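Local coordinates for RTX toxin (Vibrio vulnificus CMCP6, PDB 6A7H), which inactivates the small GTPases Ras and Rap1, probably by cleaving them as a Ras/Rap1-specific endopeptidase of a bacterial toxin, at residues E159-F164 with A180-S185; L339-D344 with K370-T375. All coordinates share one frame; numbering follows the deposited sequence.

Contact 1 (E159-F164 with A180-S185)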
loop_
_atom_site.group_PDB
_atom_site.type_symbol
_atom_site.label_atom_id
_atom_site.label_comp_id
_atom_site.label_asym_id
_atom_site.label_seq_id
_atom_site.Cartn_x
_atom_site.Cartn_y
_atom_site.Cartn_z
ATOM N N GLU A 159 -25.829 -14.871 -4.563
ATOM C CA GLU A 159 -25.986 -16.323 -4.619
ATOM C C GLU A 159 -24.884 -17.102 -3.890
ATOM O O GLU A 159 -25.055 -18.283 -3.577
ATOM C CB GLU A 159 -26.030 -16.792 -6.074
ATOM C CG GLU A 159 -24.655 -16.936 -6.718
ATOM C CD GLU A 159 -24.725 -17.482 -8.141
ATOM O OE1 GLU A 159 -24.719 -18.724 -8.305
ATOM O OE2 GLU A 159 -24.789 -16.669 -9.093
ATOM N N HIS A 160 -23.750 -16.458 -3.636
ATOM C CA HIS A 160 -22.621 -17.160 -3.024
ATOM C C HIS A 160 -22.603 -17.030 -1.511
ATOM O O HIS A 160 -21.650 -17.455 -0.866
ATOM C CB HIS A 160 -21.296 -16.649 -3.602
ATOM C CG HIS A 160 -21.135 -16.958 -5.053
ATOM N ND1 HIS A 160 -21.073 -18.251 -5.531
ATOM C CD2 HIS A 160 -21.067 -16.151 -6.136
ATOM C CE1 HIS A 160 -20.957 -18.225 -6.846
ATOM N NE2 HIS A 160 -20.947 -16.965 -7.239
ATOM N N TYR A 161 -23.669 -16.463 -0.953
ATOM C CA TYR A 161 -23.738 -16.206 0.482
ATOM C C TYR A 161 -23.639 -17.476 1.344
ATOM O O TYR A 161 -22.845 -17.530 2.285
ATOM C CB TYR A 161 -25.030 -15.457 0.812
ATOM C CG TYR A 161 -25.147 -15.109 2.270
ATOM C CD1 TYR A 161 -24.452 -14.034 2.800
ATOM C CD2 TYR A 161 -25.940 -15.868 3.120
ATOM C CE1 TYR A 161 -24.545 -13.719 4.121
ATOM C CE2 TYR A 161 -26.047 -15.558 4.451
ATOM C CZ TYR A 161 -25.346 -14.484 4.952
ATOM O OH TYR A 161 -25.452 -14.178 6.291
ATOM N N ALA A 162 -24.451 -18.479 1.031
ATOM C CA ALA A 162 -24.489 -19.712 1.815
ATOM C C ALA A 162 -23.122 -20.424 1.848
ATOM O O ALA A 162 -22.673 -20.856 2.907
ATOM C CB ALA A 162 -25.592 -20.666 1.271
ATOM N N ASP A 163 -22.460 -20.532 0.702
ATOM C CA ASP A 163 -21.121 -21.130 0.655
ATOM C C ASP A 163 -20.103 -20.295 1.426
ATOM O O ASP A 163 -19.319 -20.806 2.235
ATOM C CB ASP A 163 -20.647 -21.297 -0.794
ATOM C CG ASP A 163 -21.336 -22.456 -1.515
ATOM O OD1 ASP A 163 -21.538 -23.513 -0.891
ATOM O OD2 ASP A 163 -21.667 -22.317 -2.711
ATOM N N PHE A 164 -20.092 -19.004 1.143
ATOM C CA PHE A 164 -19.181 -18.137 1.839
ATOM C C PHE A 164 -19.376 -18.276 3.352
ATOM O O PHE A 164 -18.404 -18.424 4.081
ATOM C CB PHE A 164 -19.345 -16.676 1.422
ATOM C CG PHE A 164 -18.361 -15.792 2.097
ATOM C CD1 PHE A 164 -17.100 -15.619 1.560
ATOM C CD2 PHE A 164 -18.659 -15.203 3.321
ATOM C CE1 PHE A 164 -16.169 -14.832 2.213
ATOM C CE2 PHE A 164 -17.730 -14.416 3.973
ATOM C CZ PHE A 164 -16.497 -14.230 3.422
ATOM N N ALA A 180 -14.570 -10.487 10.505
ATOM C CA ALA A 180 -15.555 -10.545 9.435
ATOM C C ALA A 180 -16.929 -10.796 10.038
ATOM O O ALA A 180 -17.082 -11.608 10.939
ATOM C CB ALA A 180 -15.212 -11.621 8.425
ATOM N N THR A 181 -17.926 -10.103 9.511
ATOM C CA THR A 181 -19.262 -10.110 10.084
ATOM C C THR A 181 -20.320 -10.221 8.978
ATOM O O THR A 181 -20.254 -9.533 7.954
ATOM C CB THR A 181 -19.474 -8.843 10.931
ATOM O OG1 THR A 181 -18.802 -9.008 12.185
ATOM C CG2 THR A 181 -20.933 -8.589 11.182
ATOM N N LEU A 182 -21.275 -11.117 9.173
ATOM C CA LEU A 182 -22.307 -11.344 8.175
ATOM C C LEU A 182 -23.584 -10.611 8.526
ATOM O O LEU A 182 -23.950 -10.494 9.696
ATOM C CB LEU A 182 -22.600 -12.833 8.030
ATOM C CG LEU A 182 -21.459 -13.674 7.494
ATOM C CD1 LEU A 182 -21.851 -15.139 7.541
ATOM C CD2 LEU A 182 -21.115 -13.234 6.081
ATOM N N ASP A 183 -24.263 -10.129 7.493
ATOM C CA ASP A 183 -25.597 -9.563 7.628
ATOM C C ASP A 183 -26.488 -10.279 6.610
ATOM O O ASP A 183 -26.447 -9.977 5.419
ATOM C CB ASP A 183 -25.555 -8.047 7.407
ATOM C CG ASP A 183 -26.930 -7.440 7.197
ATOM O OD1 ASP A 183 -27.877 -7.778 7.940
ATOM O OD2 ASP A 183 -27.056 -6.609 6.276
ATOM N N GLU A 184 -27.266 -11.252 7.079
ATOM C CA GLU A 184 -27.943 -12.185 6.181
ATOM C C GLU A 184 -29.067 -11.523 5.372
ATOM O O GLU A 184 -29.320 -11.903 4.220
ATOM C CB GLU A 184 -28.467 -13.390 6.986
ATOM C CG GLU A 184 -29.619 -14.200 6.359
ATOM C CD GLU A 184 -30.999 -13.576 6.547
ATOM O OE1 GLU A 184 -31.324 -13.148 7.677
ATOM O OE2 GLU A 184 -31.763 -13.512 5.559
ATOM N N SER A 185 -29.721 -10.522 5.955
ATOM C CA SER A 185 -30.846 -9.870 5.285
ATOM C C SER A 185 -30.412 -9.170 3.989
ATOM O O SER A 185 -31.199 -9.025 3.059
ATOM C CB SER A 185 -31.526 -8.873 6.226
ATOM O OG SER A 185 -30.679 -7.779 6.523
#
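Tyr161 and Phe164, one turn apart at the start of helix 161-173, pack apolar ring surface against Leu182 of edge strand 180-183, a helix-on-sheet contact in a split beta-alpha-beta unit. The topology supports that name: helix 161-173 links the two outer strands, 153-156 and 180-183, and strand 188-191 runs between them, antiparallel to both. The contact buries 245 Å² in total and contains no cross-segment hydrogen bond, so it rests on van der Waals packing. Tyr161 contributes most. With CG anti to the backbone N (chi1 -178°), its ring extends from the helix until the hydroxyl lies beside the end of the strand, OH standing 3.6 Å from Leu182 CB. Further along the chain, Glu184 CB approaches the same Tyr161 OH to 3.2 Å; since Glu184 is poorly ordered, the exact closeness is uncertain. The Glu184 chain crosses the tyrosine at about a right angle, and its carboxylate end leads away from the helix. Leu182 fits against both rings through one branch: CD2 meets Tyr161 CE1 at 4.0 Å in an oblique approach, whereas at Phe164 it lies near the ring plane. Val189 of strand 188-191 touches both Phe164 and Leu182, carrying the apolar layer toward the middle of the sheet. The first helical turn is closed by a backbone bond from Phe164 N to His160 O, with His160 as N-cap. Asp183, its CB pointing away from the helix, bonds through OD2 to Thr186 OG1, and its OD1 accepts a hydrogen bond from Ser185 OG at 3.1 Å on the syn side, 30° out of the carboxylate plane.

Contact 2 (L339-D344 with K370-T375)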
loop_
_atom_site.group_PDB
_atom_site.type_symbol
_atom_site.label_atom_id
_atom_site.label_comp_id
_atom_site.label_asym_id
_atom_site.label_seq_id
_atom_site.Cartn_x
_atom_site.Cartn_y
_atom_site.Cartn_z
ATOM N N LEU A 339 11.171 -11.067 4.352
ATOM C CA LEU A 339 10.307 -10.454 3.349
ATOM C C LEU A 339 9.067 -11.335 3.150
ATOM O O LEU A 339 8.062 -10.900 2.587
ATOM C CB LEU A 339 11.055 -10.252 2.018
ATOM C CG LEU A 339 10.281 -9.513 0.914
ATOM C CD1 LEU A 339 9.853 -8.079 1.347
ATOM C CD2 LEU A 339 11.069 -9.504 -0.377
ATOM N N HIS A 340 9.140 -12.571 3.638
ATOM C CA HIS A 340 8.070 -13.550 3.464
ATOM C C HIS A 340 6.743 -13.168 4.127
ATOM O O HIS A 340 5.674 -13.631 3.714
ATOM C CB HIS A 340 8.532 -14.915 4.001
ATOM C CG HIS A 340 9.864 -15.354 3.474
ATOM N ND1 HIS A 340 11.054 -14.813 3.913
ATOM C CD2 HIS A 340 10.195 -16.290 2.544
ATOM C CE1 HIS A 340 12.060 -15.395 3.281
ATOM N NE2 HIS A 340 11.565 -16.291 2.441
ATOM N N LEU A 341 6.814 -12.332 5.153
ATOM C CA LEU A 341 5.635 -11.918 5.902
ATOM C C LEU A 341 5.402 -10.403 5.796
ATOM O O LEU A 341 6.357 -9.621 5.731
ATOM C CB LEU A 341 5.774 -12.331 7.369
ATOM C CG LEU A 341 5.988 -13.829 7.570
ATOM C CD1 LEU A 341 6.252 -14.157 9.057
ATOM C CD2 LEU A 341 4.772 -14.615 7.043
ATOM N N ARG A 342 4.130 -10.008 5.779
ATOM C CA ARG A 342 3.734 -8.608 5.688
ATOM C C ARG A 342 3.685 -7.942 7.070
ATOM O O ARG A 342 3.073 -8.470 7.990
ATOM C CB ARG A 342 2.373 -8.495 4.994
ATOM C CG ARG A 342 2.390 -9.028 3.578
ATOM C CD ARG A 342 1.063 -8.813 2.883
ATOM N NE ARG A 342 1.291 -8.438 1.490
ATOM C CZ ARG A 342 1.223 -9.293 0.484
ATOM N NH1 ARG A 342 0.909 -10.546 0.726
ATOM N NH2 ARG A 342 1.450 -8.897 -0.755
ATOM N N SER A 343 4.324 -6.783 7.198
ATOM C CA SER A 343 4.466 -6.099 8.487
ATOM C C SER A 343 3.136 -5.791 9.200
ATOM O O SER A 343 2.985 -6.099 10.382
ATOM C CB SER A 343 5.248 -4.794 8.305
ATOM O OG SER A 343 5.546 -4.222 9.567
ATOM N N ASP A 344 2.179 -5.197 8.489
ATOM C CA ASP A 344 0.888 -4.837 9.090
ATOM C C ASP A 344 0.128 -6.048 9.626
ATOM O O ASP A 344 -0.270 -6.077 10.784
ATOM C CB ASP A 344 0.004 -4.091 8.080
ATOM C CG ASP A 344 0.443 -2.643 7.878
ATOM O OD1 ASP A 344 1.308 -2.175 8.648
ATOM O OD2 ASP A 344 -0.082 -1.968 6.963
ATOM N N LYS A 370 3.184 -19.661 3.737
ATOM C CA LYS A 370 4.492 -19.223 3.256
ATOM C C LYS A 370 5.578 -20.295 3.357
ATOM O O LYS A 370 6.747 -20.015 3.099
ATOM C CB LYS A 370 4.925 -17.972 4.026
ATOM C CG LYS A 370 4.103 -16.762 3.665
ATOM C CD LYS A 370 4.215 -16.527 2.164
ATOM C CE LYS A 370 3.279 -15.473 1.670
ATOM N NZ LYS A 370 3.769 -14.958 0.344
ATOM N N HIS A 371 5.188 -21.512 3.734
ATOM C CA HIS A 371 6.132 -22.605 3.934
ATOM C C HIS A 371 7.313 -22.213 4.816
ATOM O O HIS A 371 8.461 -22.492 4.480
ATOM C CB HIS A 371 6.645 -23.107 2.587
ATOM C CG HIS A 371 5.564 -23.310 1.579
ATOM N ND1 HIS A 371 4.787 -24.448 1.543
ATOM C CD2 HIS A 371 5.115 -22.511 0.582
ATOM C CE1 HIS A 371 3.911 -24.345 0.561
ATOM N NE2 HIS A 371 4.090 -23.181 -0.040
ATOM N N LEU A 372 7.030 -21.549 5.931
ATOM C CA LEU A 372 8.063 -21.188 6.906
ATOM C C LEU A 372 8.109 -22.212 8.041
ATOM O O LEU A 372 7.065 -22.704 8.470
ATOM C CB LEU A 372 7.797 -19.782 7.468
ATOM C CG LEU A 372 8.059 -18.660 6.463
ATOM C CD1 LEU A 372 7.737 -17.270 7.018
ATOM C CD2 LEU A 372 9.508 -18.743 6.030
ATOM N N ASP A 373 9.308 -22.520 8.531
ATOM C CA ASP A 373 9.465 -23.482 9.620
ATOM C C ASP A 373 9.107 -22.881 10.973
ATOM O O ASP A 373 9.634 -21.843 11.377
ATOM C CB ASP A 373 10.890 -24.029 9.678
ATOM C CG ASP A 373 11.186 -25.001 8.565
ATOM O OD1 ASP A 373 10.222 -25.521 7.966
ATOM O OD2 ASP A 373 12.378 -25.255 8.293
ATOM N N VAL A 374 8.219 -23.556 11.686
ATOM C CA VAL A 374 7.823 -23.084 12.998
ATOM C C VAL A 374 9.048 -23.062 13.928
ATOM O O VAL A 374 9.123 -22.216 14.815
ATOM C CB VAL A 374 6.686 -23.964 13.576
ATOM C CG1 VAL A 374 7.236 -25.286 14.014
ATOM C CG2 VAL A 374 5.997 -23.284 14.727
ATOM N N THR A 375 10.035 -23.942 13.694
ATOM C CA THR A 375 11.210 -23.993 14.574
ATOM C C THR A 375 12.046 -22.713 14.518
ATOM O O THR A 375 12.718 -22.379 15.490
ATOM C CB THR A 375 12.152 -25.193 14.269
ATOM O OG1 THR A 375 12.627 -25.125 12.923
ATOM C CG2 THR A 375 11.442 -26.515 14.508
#
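Leu341 and Leu372 reach toward each other tip to tip, Leu372 CD1 lying 3.9 Å from Leu341 CG and nearly as close to both Leu341 methyls. That same CD1 also touches His340 CB at 3.9 Å, while the second branch, CD2, sits 4.2 Å above one face of the His340 imidazole, offset toward its rim. Leu372 thus uses CD1 on both residues and CD2 on the ring face alone, and Leu318 of helix 316-323 touches both His340 and Leu372. The ring's polar end is engaged by another partner: His340 NE2 hydrogen-bonds to Glu309 OE1. These residues belong to the beta-alpha-beta crossover between the adjacent parallel strands 333-338 and 386-391, one segment leaving the first strand and the other joining helices 361-369 and 374-383. At that joint His371, with positive phi, is the C-prime residue of a Schellman motif, which lets the chain turn and bring Leu372 inward. Lys370 slides past Leu341 in the opposite direction. Bent at chi2 (-58°), its methylenes CG, CD and CE pass His340 O in van der Waals contact, CG at 3.5 Å. Lys370 NZ stands 5.3 Å from Arg342 NH1; Asp200, salt-bridged to the arginine and weakly paired with the lysine at long range, probably offsets the like charges.

How the contacts relate
Both segments of contact 1 precede those of contact 2 in the chain, and all four lie in the region matching the Pasteurella multocida toxin C2 domain. The centres of the two contacts are 30 Å apart and their nearest atoms about 15 Å, so neither packs on the other. They also serve different sheets of this region: contact 1 sets a helix on the three-stranded antiparallel sheet, whereas contact 2 belongs to the crossover of the four-stranded parallel sheet. The centre of contact 1 lies about 28 Å from the centre of the chain, that of contact 2 about 19 Å, which places the antiparallel-sheet contact farther out in the toxin.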